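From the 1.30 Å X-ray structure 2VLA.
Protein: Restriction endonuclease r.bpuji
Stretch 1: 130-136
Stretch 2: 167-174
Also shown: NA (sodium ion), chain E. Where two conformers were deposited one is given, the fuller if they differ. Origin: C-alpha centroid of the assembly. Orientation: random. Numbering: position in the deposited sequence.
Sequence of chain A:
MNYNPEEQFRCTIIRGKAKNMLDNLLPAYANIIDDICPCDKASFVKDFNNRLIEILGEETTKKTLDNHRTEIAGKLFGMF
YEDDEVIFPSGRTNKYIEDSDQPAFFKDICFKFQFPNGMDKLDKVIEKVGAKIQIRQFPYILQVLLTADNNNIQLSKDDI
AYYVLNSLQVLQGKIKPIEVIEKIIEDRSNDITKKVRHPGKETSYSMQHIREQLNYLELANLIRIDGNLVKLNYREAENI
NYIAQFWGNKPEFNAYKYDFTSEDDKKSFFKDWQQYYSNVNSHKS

Stretch 1 130-136: GAKIQIR
Stretch 2, residues 167-174: SLQVLQGK

How do the two backbones run? Lys-132 is the first residue after a helix to leave helical phi/psi, at positive phi (64/35), in a Schellman motif, and Ile-133 to Ile-135 extend (-74/136, -162/104, -159/145). A helix that begins at Leu-168 and includes Leu-171, capped by Ser-167 OG accepting from Val-170 N at 3.2 Å, also closes in a Schellman motif, at Gly-173 (77/27), with Gly-173 N to Val-170 O at 2.9 Å and Lys-174 N to Gln-169 O at 3.1 Å. Ile-133 CA lies 4.1 Å from Gln-172 CA, and Ile-135 CA 5.7 Å from Gly-173 CA.

What ties the backbones together? Gln-134 N donates to Leu-171 O at 2.9 Å. A water O donates to Lys-132 O and Gln-172 O (each 2.7 Å) and accepts from side-chain Gln-134 NE2 (2.9 Å). At Gly-173, whose positive phi favours glycine, an ideal CB would clash with Gln-134 O at 2.9 Å. Gly-173 O binds NA at 2.6 Å.

Why does Gln-172 matter although its CA-to-CB bond points away? Its chain (m, t, chi3 -39°) lets Gln-172 NE2 donate to Ala-131 O at 2.8 Å, nearly straight at 174°, while Gln-172 OE1 accepts from Lys-174 NZ at 2.9 Å.

Where is the apolar packing? Leu-171 (m, t) lies against both isoleucines: Leu-171 CB is 4.0 Å from Ile-133 CG2 (m, t), and Leu-171 CD2 4.2 Å from Ile-135 CG2 (t, p). Leu-168 (t, p) sets CD1 4.2 Å from Ala-131 CB.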

# COMPACT_ATOMS: atom_id res chain seq x y z
N GLY A 130 -2.43 -12.65 -13.56
CA GLY A 130 -1.82 -13.74 -14.35
C GLY A 130 -0.79 -14.52 -13.55
O GLY A 130 -0.59 -15.71 -13.76
N ALA A 131 -0.15 -13.83 -12.60
CA ALA A 131 0.87 -14.44 -11.75
C ALA A 131 0.27 -15.10 -10.49
O ALA A 131 1.00 -15.64 -9.66
CB ALA A 131 1.92 -13.37 -11.35
N LYS A 132 -1.06 -15.03 -10.35
CA LYS A 132 -1.76 -15.63 -9.22
C LYS A 132 -1.35 -15.00 -7.90
O LYS A 132 -1.30 -15.64 -6.89
CB LYS A 132 -1.50 -17.12 -9.19
CG LYS A 132 -1.99 -17.85 -10.47
N ILE A 133 -1.08 -13.71 -7.92
CA ILE A 133 -0.75 -13.03 -6.69
C ILE A 133 -2.03 -12.83 -5.85
O ILE A 133 -3.10 -12.53 -6.39
CB ILE A 133 -0.04 -11.70 -6.98
CG1 ILE A 133 1.37 -11.96 -7.54
CG2 ILE A 133 0.05 -10.85 -5.71
CD1 ILE A 133 2.14 -10.70 -8.01
N GLN A 134 -1.92 -13.09 -4.55
CA GLN A 134 -3.04 -12.90 -3.60
C GLN A 134 -2.51 -12.85 -2.19
O GLN A 134 -2.11 -13.85 -1.63
CB GLN A 134 -4.14 -13.98 -3.72
CG GLN A 134 -3.72 -15.27 -4.20
CD GLN A 134 -4.91 -16.25 -4.31
OE1 GLN A 134 -6.06 -15.91 -3.98
NE2 GLN A 134 -4.62 -17.47 -4.76
N ILE A 135 -2.46 -11.64 -1.64
CA ILE A 135 -1.88 -11.45 -0.34
C ILE A 135 -2.37 -10.16 0.31
O ILE A 135 -2.61 -9.16 -0.37
CB ILE A 135 -0.33 -11.43 -0.43
CG1 ILE A 135 0.30 -11.64 0.95
CG2 ILE A 135 0.15 -10.11 -1.08
CD1 ILE A 135 0.20 -13.08 1.45
N ARG A 136 -2.53 -10.20 1.63
CA ARG A 136 -2.66 -9.00 2.44
C ARG A 136 -1.30 -8.71 3.02
O ARG A 136 -0.89 -9.30 4.00
CB ARG A 136 -3.66 -9.24 3.59
CG ARG A 136 -5.04 -9.76 3.16
CD ARG A 136 -5.96 -9.80 4.34
NE ARG A 136 -7.21 -10.45 4.02
CZ ARG A 136 -8.35 -10.18 4.62
NH1 ARG A 136 -8.41 -9.25 5.56
NH2 ARG A 136 -9.44 -10.87 4.30
N SER A 167 9.17 -11.38 -3.39
CA SER A 167 9.16 -12.84 -3.56
C SER A 167 7.85 -13.29 -4.20
O SER A 167 6.78 -13.10 -3.62
CB SER A 167 9.35 -13.54 -2.21
OG SER A 167 8.91 -14.94 -2.27
N LEU A 168 7.93 -13.86 -5.39
CA LEU A 168 6.74 -14.33 -6.07
C LEU A 168 5.94 -15.29 -5.20
O LEU A 168 4.71 -15.17 -5.10
CB LEU A 168 7.11 -14.98 -7.39
CG LEU A 168 5.93 -15.58 -8.16
CD1 LEU A 168 4.95 -14.49 -8.61
CD2 LEU A 168 6.43 -16.44 -9.36
N GLN A 169 6.61 -16.26 -4.58
CA GLN A 169 5.88 -17.29 -3.85
C GLN A 169 5.18 -16.73 -2.63
O GLN A 169 4.05 -17.12 -2.32
CB GLN A 169 6.80 -18.45 -3.45
CG GLN A 169 7.23 -19.30 -4.63
CD GLN A 169 8.15 -20.44 -4.23
OE1 GLN A 169 8.47 -20.61 -3.08
NE2 GLN A 169 8.56 -21.24 -5.22
N VAL A 170 5.82 -15.77 -1.95
CA VAL A 170 5.17 -15.13 -0.84
C VAL A 170 3.96 -14.34 -1.32
O VAL A 170 2.89 -14.40 -0.72
CB VAL A 170 6.16 -14.19 -0.07
CG1 VAL A 170 5.39 -13.27 0.89
CG2 VAL A 170 7.20 -15.01 0.66
N LEU A 171 4.12 -13.59 -2.41
CA LEU A 171 3.06 -12.75 -2.94
C LEU A 171 1.87 -13.60 -3.48
O LEU A 171 0.75 -13.11 -3.55
CB LEU A 171 3.60 -11.82 -4.03
CG LEU A 171 4.62 -10.74 -3.61
CD1 LEU A 171 5.19 -10.14 -4.86
CD2 LEU A 171 3.95 -9.70 -2.72
N GLN A 172 2.17 -14.83 -3.87
CA GLN A 172 1.13 -15.80 -4.27
C GLN A 172 0.43 -16.43 -3.09
O GLN A 172 -0.53 -17.21 -3.27
CB GLN A 172 1.75 -16.89 -5.12
CG GLN A 172 2.21 -16.42 -6.50
CD GLN A 172 2.93 -17.49 -7.25
OE1 GLN A 172 3.69 -18.26 -6.67
NE2 GLN A 172 2.69 -17.56 -8.58
N GLY A 173 0.87 -16.14 -1.89
CA GLY A 173 0.21 -16.69 -0.71
C GLY A 173 0.54 -18.15 -0.45
O GLY A 173 -0.22 -18.86 0.18
N LYS A 174 1.72 -18.60 -0.89
CA LYS A 174 2.11 -20.00 -0.75
C LYS A 174 2.95 -20.29 0.49
O LYS A 174 3.17 -21.45 0.84
CB LYS A 174 2.89 -20.42 -1.99
CG LYS A 174 2.03 -20.52 -3.25
CD LYS A 174 2.88 -20.89 -4.44
CE LYS A 174 2.08 -20.88 -5.72
NZ LYS A 174 2.96 -21.08 -6.92
NA NA E . -2.39 -19.30 1.49
O HOH W 1 -1.88 -17.89 -5.52